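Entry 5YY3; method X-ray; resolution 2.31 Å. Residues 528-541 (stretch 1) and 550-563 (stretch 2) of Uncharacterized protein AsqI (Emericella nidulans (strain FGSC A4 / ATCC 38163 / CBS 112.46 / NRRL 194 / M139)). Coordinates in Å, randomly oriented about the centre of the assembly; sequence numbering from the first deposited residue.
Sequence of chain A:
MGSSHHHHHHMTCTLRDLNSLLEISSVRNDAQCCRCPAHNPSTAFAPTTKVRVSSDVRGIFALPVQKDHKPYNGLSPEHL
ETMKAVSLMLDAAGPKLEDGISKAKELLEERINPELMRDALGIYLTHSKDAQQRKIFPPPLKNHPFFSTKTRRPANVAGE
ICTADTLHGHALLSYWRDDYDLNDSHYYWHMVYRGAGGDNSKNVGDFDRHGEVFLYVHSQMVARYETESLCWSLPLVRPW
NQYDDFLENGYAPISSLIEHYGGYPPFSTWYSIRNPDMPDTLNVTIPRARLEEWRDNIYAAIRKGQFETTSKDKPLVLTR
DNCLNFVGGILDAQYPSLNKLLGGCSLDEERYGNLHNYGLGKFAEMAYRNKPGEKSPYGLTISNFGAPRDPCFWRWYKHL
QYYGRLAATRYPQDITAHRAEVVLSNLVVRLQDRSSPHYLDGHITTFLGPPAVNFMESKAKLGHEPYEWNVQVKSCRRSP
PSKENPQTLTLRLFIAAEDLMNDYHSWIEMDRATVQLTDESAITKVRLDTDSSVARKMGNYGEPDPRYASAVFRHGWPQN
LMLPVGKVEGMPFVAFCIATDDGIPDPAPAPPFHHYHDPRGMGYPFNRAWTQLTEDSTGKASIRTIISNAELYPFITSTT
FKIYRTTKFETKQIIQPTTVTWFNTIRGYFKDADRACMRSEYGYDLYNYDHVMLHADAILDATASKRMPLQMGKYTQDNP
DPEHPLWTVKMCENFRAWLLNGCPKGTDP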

ATOM      1  N   LEU A 528      20.186  -7.760 -33.612  1.00 27.62           N
ATOM      2  CA  LEU A 528      18.916  -7.092 -33.299  1.00 25.72           C
ATOM      3  C   LEU A 528      18.073  -7.952 -32.362  1.00 28.46           C
ATOM      4  O   LEU A 528      18.248  -9.187 -32.304  1.00 25.93           O
ATOM      5  N   ASP A 529      17.165  -7.297 -31.627  1.00 25.05           N
ATOM      6  CA  ASP A 529      16.196  -7.989 -30.774  1.00 25.53           C
ATOM      7  C   ASP A 529      15.374  -8.997 -31.578  1.00 24.54           C
ATOM      8  O   ASP A 529      15.088 -10.117 -31.124  1.00 22.41           O
ATOM      9  N   THR A 530      15.008  -8.583 -32.787  1.00 26.89           N
ATOM     10  CA  THR A 530      14.051  -9.314 -33.607  1.00 25.05           C
ATOM     11  C   THR A 530      14.702 -10.494 -34.322  1.00 28.80           C
ATOM     12  O   THR A 530      14.021 -11.252 -35.007  1.00 30.33           O
ATOM     13  N   ASP A 531      16.019 -10.643 -34.167  1.00 25.68           N
ATOM     14  CA  ASP A 531      16.734 -11.772 -34.759  1.00 25.37           C
ATOM     15  C   ASP A 531      17.101 -12.820 -33.704  1.00 28.35           C
ATOM     16  O   ASP A 531      17.678 -13.855 -34.025  1.00 25.24           O
ATOM     17  N   SER A 532      16.761 -12.543 -32.448  1.00 26.61           N
ATOM     18  CA  SER A 532      17.127 -13.401 -31.330  1.00 27.33           C
ATOM     19  C   SER A 532      16.723 -14.866 -31.512  1.00 25.67           C
ATOM     20  O   SER A 532      15.585 -15.170 -31.864  1.00 25.65           O
ATOM     21  N   SER A 533      17.657 -15.778 -31.251  1.00 26.72           N
ATOM     22  CA  SER A 533      17.375 -17.213 -31.343  1.00 26.90           C
ATOM     23  C   SER A 533      16.288 -17.665 -30.358  1.00 30.33           C
ATOM     24  O   SER A 533      15.683 -18.727 -30.524  1.00 30.81           O
ATOM     25  N   VAL A 534      16.054 -16.849 -29.337  1.00 28.00           N
ATOM     26  CA  VAL A 534      15.136 -17.151 -28.243  1.00 27.79           C
ATOM     27  C   VAL A 534      13.697 -16.702 -28.555  1.00 25.37           C
ATOM     28  O   VAL A 534      12.725 -17.217 -28.003  1.00 24.38           O
ATOM     29  N   ALA A 535      13.568 -15.772 -29.489  1.00 25.30           N
ATOM     30  CA  ALA A 535      12.320 -15.050 -29.676  1.00 24.19           C
ATOM     31  C   ALA A 535      11.355 -15.686 -30.672  1.00 24.88           C
ATOM     32  O   ALA A 535      11.759 -16.253 -31.677  1.00 26.76           O
ATOM     33  N   ARG A 536      10.068 -15.556 -30.371  1.00 26.08           N
ATOM     34  CA  ARG A 536       8.978 -15.900 -31.279  1.00 24.38           C
ATOM     35  C   ARG A 536       8.911 -14.858 -32.399  1.00 25.41           C
ATOM     36  O   ARG A 536       8.859 -13.662 -32.135  1.00 25.19           O
ATOM     37  N   LYS A 537       8.957 -15.292 -33.653  1.00 27.06           N
ATOM     38  CA  LYS A 537       9.087 -14.335 -34.750  1.00 29.17           C
ATOM     39  C   LYS A 537       7.747 -13.878 -35.282  1.00 29.11           C
ATOM     40  O   LYS A 537       7.398 -14.126 -36.431  1.00 33.48           O
ATOM     41  N   MET A 538       7.001 -13.196 -34.428  1.00 27.80           N
ATOM     42  CA  MET A 538       5.698 -12.695 -34.790  1.00 30.63           C
ATOM     43  C   MET A 538       5.547 -11.329 -34.161  1.00 29.62           C
ATOM     44  O   MET A 538       6.204 -11.032 -33.164  1.00 30.32           O
ATOM     45  N   GLY A 539       4.692 -10.492 -34.738  1.00 30.18           N
ATOM     46  CA  GLY A 539       4.282  -9.276 -34.069  1.00 27.80           C
ATOM     47  C   GLY A 539       3.282  -9.648 -32.989  1.00 30.76           C
ATOM     48  O   GLY A 539       2.991 -10.837 -32.793  1.00 31.36           O
ATOM     49  N   ASN A 540       2.758  -8.648 -32.283  1.00 27.86           N
ATOM     50  CA  ASN A 540       1.715  -8.874 -31.281  1.00 24.77           C
ATOM     51  C   ASN A 540       0.508  -9.604 -31.844  1.00 27.54           C
ATOM     52  O   ASN A 540       0.104  -9.347 -32.988  1.00 26.67           O
ATOM     53  N   TYR A 541      -0.060 -10.499 -31.032  1.00 24.65           N
ATOM     54  CA  TYR A 541      -1.266 -11.245 -31.383  1.00 26.03           C
ATOM     55  C   TYR A 541      -1.056 -12.149 -32.599  1.00 26.77           C
ATOM     56  O   TYR A 541      -1.966 -12.355 -33.416  1.00 27.62           O
ATOM     57  N   SER A 550       9.871 -18.441 -42.920  1.00 56.66           N
ATOM     58  CA  SER A 550      10.236 -19.845 -42.737  1.00 56.14           C
ATOM     59  C   SER A 550      10.203 -20.243 -41.264  1.00 52.21           C
ATOM     60  O   SER A 550       9.335 -21.015 -40.855  1.00 54.06           O
ATOM     61  N   ALA A 551      11.129 -19.707 -40.469  1.00 50.47           N
ATOM     62  CA  ALA A 551      11.287 -20.119 -39.070  1.00 45.39           C
ATOM     63  C   ALA A 551      10.578 -19.163 -38.099  1.00 42.98           C
ATOM     64  O   ALA A 551      11.192 -18.266 -37.532  1.00 39.32           O
ATOM     65  N   VAL A 552       9.283 -19.384 -37.906  1.00 41.43           N
ATOM     66  CA  VAL A 552       8.430 -18.494 -37.132  1.00 36.36           C
ATOM     67  C   VAL A 552       8.654 -18.639 -35.617  1.00 34.22           C
ATOM     68  O   VAL A 552       8.489 -17.670 -34.866  1.00 31.21           O
ATOM     69  N   PHE A 553       9.054 -19.838 -35.187  1.00 31.98           N
ATOM     70  CA  PHE A 553       9.267 -20.161 -33.779  1.00 27.29           C
ATOM     71  C   PHE A 553       8.047 -19.743 -32.954  1.00 28.82           C
ATOM     72  O   PHE A 553       8.158 -18.988 -31.982  1.00 30.11           O
ATOM     73  N   ARG A 554       6.876 -20.239 -33.359  1.00 27.82           N
ATOM     74  CA  ARG A 554       5.621 -19.845 -32.730  1.00 24.02           C
ATOM     75  C   ARG A 554       5.656 -20.110 -31.230  1.00 24.50           C
ATOM     76  O   ARG A 554       5.090 -19.349 -30.447  1.00 20.62           O
ATOM     77  N   HIS A 555       6.336 -21.183 -30.836  1.00 25.35           N
ATOM     78  CA  HIS A 555       6.442 -21.567 -29.425  1.00 25.03           C
ATOM     79  C   HIS A 555       7.692 -20.997 -28.742  1.00 24.48           C
ATOM     80  O   HIS A 555       8.063 -21.432 -27.655  1.00 25.11           O
ATOM     81  N   GLY A 556       8.334 -20.021 -29.373  1.00 22.03           N
ATOM     82  CA  GLY A 556       9.404 -19.286 -28.719  1.00 22.15           C
ATOM     83  C   GLY A 556       8.897 -18.219 -27.738  1.00 24.97           C
ATOM     84  O   GLY A 556       7.695 -18.108 -27.459  1.00 21.41           O
ATOM     85  N   TRP A 557       9.821 -17.433 -27.204  1.00 23.15           N
ATOM     86  CA  TRP A 557       9.464 -16.391 -26.252  1.00 23.90           C
ATOM     87  C   TRP A 557       8.933 -15.134 -26.968  1.00 23.05           C
ATOM     88  O   TRP A 557       9.526 -14.675 -27.933  1.00 22.97           O
ATOM     89  N   PRO A 558       7.792 -14.595 -26.508  1.00 25.00           N
ATOM     90  CA  PRO A 558       7.219 -13.416 -27.182  1.00 24.48           C
ATOM     91  C   PRO A 558       8.197 -12.215 -27.228  1.00 23.79           C
ATOM     92  O   PRO A 558       8.833 -11.898 -26.218  1.00 22.56           O
ATOM     93  N   GLN A 559       8.325 -11.579 -28.388  1.00 21.26           N
ATOM     94  CA  GLN A 559       9.226 -10.430 -28.541  1.00 24.66           C
ATOM     95  C   GLN A 559       8.901  -9.290 -27.549  1.00 23.41           C
ATOM     96  O   GLN A 559       9.805  -8.669 -26.983  1.00 21.57           O
ATOM     97  N   ASN A 560       7.611  -9.043 -27.323  1.00 21.67           N
ATOM     98  CA  ASN A 560       7.180  -8.003 -26.398  1.00 21.97           C
ATOM     99  C   ASN A 560       7.529  -8.285 -24.933  1.00 22.22           C
ATOM    100  O   ASN A 560       7.490  -7.365 -24.110  1.00 22.73           O
ATOM    101  N   LEU A 561       7.876  -9.535 -24.608  1.00 19.95           N
ATOM    102  CA  LEU A 561       8.258  -9.882 -23.239  1.00 20.72           C
ATOM    103  C   LEU A 561       9.739 -10.174 -23.113  1.00 19.81           C
ATOM    104  O   LEU A 561      10.177 -10.671 -22.077  1.00 21.83           O
ATOM    105  N   MET A 562      10.513  -9.891 -24.160  1.00 21.76           N
ATOM    106  CA  MET A 562      11.931 -10.255 -24.155  1.00 20.57           C
ATOM    107  C   MET A 562      12.661  -9.550 -23.039  1.00 21.57           C
ATOM    108  O   MET A 562      13.542 -10.119 -22.398  1.00 21.85           O
ATOM    109  N   LEU A 563      12.279  -8.304 -22.794  1.00 21.79           N
ATOM    110  CA  LEU A 563      12.886  -7.532 -21.716  1.00 21.96           C
ATOM    111  C   LEU A 563      12.041  -7.599 -20.453  1.00 20.15           C
ATOM    112  O   LEU A 563      10.829  -7.415 -20.519  1.00 21.06           O
TER

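Where two loop segments meet without forming a sheet, their polar backbone atoms must still find partners, and side chains and waters often supply what regular structure does not. The two stretches of AsqI illustrate the principle. A single beta bridge pairs Ala-535 with Trp-557. Trp-557 N donates to Val-534 O (3.0 Å), and Arg-536 N donates, almost linearly, to Trp-557 O (2.6 Å). A further backbone bond, outside the bridge, runs from Lys-537 N to Val-552 O (2.7 Å). The carbonyls of Trp-557 and Phe-553 also receive CA-H...O contacts, from Ala-535 CA and Arg-536 CA respectively, each at 3.3 Å.

Around this frame the side chains divide the remaining work. Arg-536 extends with chi1, chi2 and chi3 all t, which carries its guanidinium to the carbonyl of Arg-554. Its NH1 donates to Arg-554 O at 2.9 Å, and the oxygen lies at the edge of the guanidinium, near its plane, as suits an N-H donor. NH1 and NH2 of Arg-536 find further partners elsewhere in the structure. Lys-537 instead serves its own stretch: from a chi1 of -95°, between wells, the chain curls back so that NZ donates to Ser-532 O (2.5 Å, very short) and Ala-535 O (3.1 Å). The ammonium thus gathers two carbonyls around the type I turn from Ser-532 to Ala-535. Its third partner is water 2, which accepts from Lys-537 NZ and donates to Ala-551 O, both at 3.1 Å, so that the lysine also reaches the second stretch. Ser-532, chi1 t, supports the same turn by accepting from Val-534 N at its OG (3.2 Å).

The apolar groups fill the space beside these polar links. Phe-553, chi1 t, points toward the first stretch, and its CE2 comes within 3.2 Å of Ser-533 O, which sits at the ring edge. Close by, Gly-556 has no side chain, and a CB there would clash with Phe-553 CD2. Met-562, with chi1, chi2 and chi3 all m, also points toward the first stretch; its SD lies 4.1 Å from both Val-534 CG1 and Ala-535 CB. Val-534, chi1 t, additionally places CG1 4.0 Å from Trp-557 CB. The indole itself leads away, and its NE1 is satisfied by Leu-561 O at 3.1 Å. Further along, Met-538, chi1 m and chi2 t, brings CG to 3.6 Å from Val-552 CG1.

Gln-559, chi1 t and chi2 p, sends the end of its side chain in beside Asp-529 and Ala-535, while its backbone N donates to water 1 at 2.8 Å. That water lies within hydrogen-bonding distance of Arg-536 O (2.6 Å) and Met-538 O (3.2 Å), linking the stretches where no direct backbone bond does. Water 3 plays a similar part between Asn-540 (chi1 m) and Asn-560 (chi1 p), lying 3.0 Å from Asn-540 OD1 and 2.5 Å from Asn-560 OD1. Asn-560 ND2 is satisfied elsewhere in the structure.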

ATOM      1  CB  LEU A 528      18.123  -6.780 -34.577  1.00 25.94           C
ATOM      2  CG  LEU A 528      18.879  -6.022 -35.688  1.00 28.43           C
ATOM      3  CD1 LEU A 528      17.959  -5.722 -36.863  1.00 23.63           C
ATOM      4  CD2 LEU A 528      19.526  -4.740 -35.163  1.00 21.24           C
ATOM      5  CB  ASP A 529      15.258  -6.982 -30.076  1.00 20.95           C
ATOM      6  CG  ASP A 529      14.666  -5.934 -31.031  1.00 23.88           C
ATOM      7  OD1 ASP A 529      15.026  -5.902 -32.226  1.00 24.46           O
ATOM      8  OD2 ASP A 529      13.842  -5.104 -30.576  1.00 29.73           O
ATOM      9  CB  THR A 530      13.379  -8.368 -34.646  1.00 28.54           C
ATOM     10  OG1 THR A 530      14.370  -7.531 -35.255  1.00 29.50           O
ATOM     11  CG2 THR A 530      12.343  -7.455 -33.965  1.00 21.30           C
ATOM     12  CB  ASP A 531      17.998 -11.283 -35.494  1.00 27.37           C
ATOM     13  CG  ASP A 531      17.678 -10.492 -36.770  1.00 34.15           C
ATOM     14  OD1 ASP A 531      16.632 -10.770 -37.409  1.00 36.71           O
ATOM     15  OD2 ASP A 531      18.465  -9.580 -37.127  1.00 32.26           O
ATOM     16  CB  SER A 532      16.500 -12.863 -30.045  1.00 25.14           C
ATOM     17  OG  SER A 532      16.699 -13.773 -28.976  1.00 20.86           O
ATOM     18  CB  SER A 533      18.646 -18.006 -31.090  1.00 24.66           C
ATOM     19  OG  SER A 533      19.048 -17.850 -29.741  1.00 26.75           O
ATOM     20  CB  VAL A 534      15.661 -16.470 -26.948  1.00 27.32           C
ATOM     21  CG1 VAL A 534      14.583 -16.333 -25.883  1.00 28.19           C
ATOM     22  CG2 VAL A 534      16.889 -17.221 -26.423  1.00 26.61           C
ATOM     23  CB  ALA A 535      12.626 -13.620 -30.106  1.00 23.79           C
ATOM     24  CB  ARG A 536       7.670 -15.986 -30.468  1.00 22.48           C
ATOM     25  CG  ARG A 536       6.357 -15.845 -31.194  1.00 21.25           C
ATOM     26  CD  ARG A 536       5.244 -15.984 -30.163  1.00 21.28           C
ATOM     27  NE  ARG A 536       3.952 -15.422 -30.565  1.00 22.47           N
ATOM     28  CZ  ARG A 536       2.856 -16.157 -30.714  1.00 20.93           C
ATOM     29  NH1 ARG A 536       2.922 -17.466 -30.510  1.00 20.79           N
ATOM     30  NH2 ARG A 536       1.702 -15.600 -31.062  1.00 22.56           N
ATOM     31  CB  LYS A 537       9.922 -14.918 -35.885  1.00 30.94           C
ATOM     32  CG  LYS A 537      11.368 -14.526 -35.788  1.00 34.07           C
ATOM     33  CD  LYS A 537      12.020 -15.097 -34.573  1.00 30.83           C
ATOM     34  CE  LYS A 537      13.514 -14.924 -34.611  1.00 28.52           C
ATOM     35  NZ  LYS A 537      14.123 -15.959 -33.717  1.00 29.40           N
ATOM     36  CB  MET A 538       4.588 -13.647 -34.309  1.00 26.93           C
ATOM     37  CG  MET A 538       4.805 -15.104 -34.712  1.00 32.15           C
ATOM     38  SD  MET A 538       3.543 -16.251 -34.126  1.00 33.12           S
ATOM     39  CE  MET A 538       2.475 -16.302 -35.568  1.00 35.50           C
ATOM     40  CB  ASN A 540       1.248  -7.548 -30.683  1.00 23.97           C
ATOM     41  CG  ASN A 540       2.124  -7.083 -29.551  1.00 28.39           C
ATOM     42  OD1 ASN A 540       3.068  -7.782 -29.146  1.00 25.54           O
ATOM     43  ND2 ASN A 540       1.836  -5.887 -29.038  1.00 23.00           N
ATOM     44  CB  TYR A 541      -2.436 -10.276 -31.591  1.00 25.69           C
ATOM     45  CG  TYR A 541      -2.520  -9.314 -30.431  1.00 28.63           C
ATOM     46  CD1 TYR A 541      -2.873  -9.765 -29.158  1.00 27.16           C
ATOM     47  CD2 TYR A 541      -2.196  -7.970 -30.586  1.00 27.71           C
ATOM     48  CE1 TYR A 541      -2.916  -8.901 -28.074  1.00 25.95           C
ATOM     49  CE2 TYR A 541      -2.240  -7.098 -29.512  1.00 27.43           C
ATOM     50  CZ  TYR A 541      -2.597  -7.571 -28.260  1.00 27.13           C
ATOM     51  OH  TYR A 541      -2.640  -6.702 -27.198  1.00 28.88           O
ATOM     52  CB  SER A 550      11.616 -20.151 -43.346  1.00 58.91           C
ATOM     53  OG  SER A 550      12.621 -19.245 -42.907  1.00 63.60           O
ATOM     54  CB  ALA A 551      12.767 -20.229 -38.724  1.00 39.23           C
ATOM     55  CB  VAL A 552       6.951 -18.761 -37.469  1.00 35.15           C
ATOM     56  CG1 VAL A 552       6.028 -17.875 -36.662  1.00 36.83           C
ATOM     57  CG2 VAL A 552       6.719 -18.551 -38.959  1.00 44.22           C
ATOM     58  CB  PHE A 553      10.575 -19.515 -33.282  1.00 25.65           C
ATOM     59  CG  PHE A 553      11.144 -20.170 -32.042  1.00 26.26           C
ATOM     60  CD1 PHE A 553      10.581 -21.337 -31.540  1.00 24.27           C
ATOM     61  CD2 PHE A 553      12.311 -19.693 -31.452  1.00 23.82           C
ATOM     62  CE1 PHE A 553      11.107 -21.956 -30.430  1.00 23.90           C
ATOM     63  CE2 PHE A 553      12.862 -20.328 -30.344  1.00 23.87           C
ATOM     64  CZ  PHE A 553      12.251 -21.466 -29.837  1.00 26.04           C
ATOM     65  CB  ARG A 554       4.440 -20.571 -33.375  1.00 20.59           C
ATOM     66  CG  ARG A 554       3.065 -20.147 -32.850  1.00 27.04           C
ATOM     67  CD  ARG A 554       1.948 -20.977 -33.476  1.00 25.61           C
ATOM     68  NE  ARG A 554       0.694 -20.898 -32.743  1.00 26.71           N
ATOM     69  CZ  ARG A 554      -0.433 -21.484 -33.138  1.00 30.12           C
ATOM     70  NH1 ARG A 554      -0.446 -22.205 -34.254  1.00 29.27           N
ATOM     71  NH2 ARG A 554      -1.549 -21.351 -32.427  1.00 26.45           N
ATOM     72  CB  HIS A 555       6.435 -23.082 -29.286  1.00 25.31           C
ATOM     73  CG  HIS A 555       7.503 -23.771 -30.086  1.00 24.78           C
ATOM     74  ND1 HIS A 555       7.639 -23.594 -31.449  1.00 23.53           N
ATOM     75  CD2 HIS A 555       8.478 -24.630 -29.717  1.00 24.08           C
ATOM     76  CE1 HIS A 555       8.652 -24.321 -31.881  1.00 23.58           C
ATOM     77  NE2 HIS A 555       9.179 -24.962 -30.853  1.00 25.90           N
ATOM     78  CB  TRP A 557      10.668 -16.035 -25.381  1.00 25.50           C
ATOM     79  CG  TRP A 557      10.220 -15.299 -24.186  1.00 26.51           C
ATOM     80  CD1 TRP A 557      10.392 -13.967 -23.919  1.00 21.03           C
ATOM     81  CD2 TRP A 557       9.449 -15.834 -23.115  1.00 20.67           C
ATOM     82  NE1 TRP A 557       9.806 -13.654 -22.717  1.00 24.54           N
ATOM     83  CE2 TRP A 557       9.208 -14.783 -22.203  1.00 21.84           C
ATOM     84  CE3 TRP A 557       8.942 -17.112 -22.822  1.00 23.01           C
ATOM     85  CZ2 TRP A 557       8.466 -14.957 -21.025  1.00 19.39           C
ATOM     86  CZ3 TRP A 557       8.229 -17.294 -21.643  1.00 21.36           C
ATOM     87  CH2 TRP A 557       7.993 -16.219 -20.763  1.00 23.54           C
ATOM     88  CB  PRO A 558       5.982 -13.093 -26.327  1.00 20.61           C
ATOM     89  CG  PRO A 558       5.647 -14.383 -25.626  1.00 19.38           C
ATOM     90  CD  PRO A 558       6.950 -15.073 -25.392  1.00 22.53           C
ATOM     91  CB  GLN A 559       9.172  -9.907 -29.987  1.00 25.61           C
ATOM     92  CG  GLN A 559      10.119  -8.742 -30.287  1.00 21.39           C
ATOM     93  CD  GLN A 559      11.565  -9.088 -29.972  1.00 23.86           C
ATOM     94  OE1 GLN A 559      12.152  -9.989 -30.579  1.00 24.53           O
ATOM     95  NE2 GLN A 559      12.141  -8.386 -29.002  1.00 21.70           N
ATOM     96  CB  ASN A 560       5.680  -7.784 -26.500  1.00 17.27           C
ATOM     97  CG  ASN A 560       4.895  -8.961 -25.982  1.00 19.75           C
ATOM     98  OD1 ASN A 560       5.114 -10.087 -26.411  1.00 22.79           O
ATOM     99  ND2 ASN A 560       3.975  -8.709 -25.055  1.00 19.71           N
ATOM    100  CB  LEU A 561       7.475 -11.110 -22.732  1.00 16.18           C
ATOM    101  CG  LEU A 561       5.959 -11.028 -22.772  1.00 16.50           C
ATOM    102  CD1 LEU A 561       5.349 -12.277 -22.154  1.00 19.89           C
ATOM    103  CD2 LEU A 561       5.480  -9.771 -22.053  1.00 17.87           C
ATOM    104  CB  MET A 562      12.584  -9.934 -25.499  1.00 22.04           C
ATOM    105  CG  MET A 562      12.329 -11.002 -26.560  1.00 19.78           C
ATOM    106  SD  MET A 562      13.233 -12.517 -26.203  1.00 23.31           S
ATOM    107  CE  MET A 562      14.918 -11.954 -26.473  1.00 19.18           C
ATOM    108  CB  LEU A 563      13.066  -6.076 -22.151  1.00 18.28           C
ATOM    109  CG  LEU A 563      14.415  -5.492 -22.553  1.00 20.48           C
ATOM    110  CD1 LEU A 563      15.267  -6.475 -23.289  1.00 21.37           C
ATOM    111  CD2 LEU A 563      14.194  -4.238 -23.377  1.00 24.26           C
TER
HETATM  112  O   HOH W   1       7.007 -12.705 -30.618  1.00 23.63           O
HETATM  113  O   HOH W   2      13.482 -18.448 -35.409  1.00 35.95           O
HETATM  114  O   HOH W   3       4.530 -10.410 -28.795  1.00 23.09           O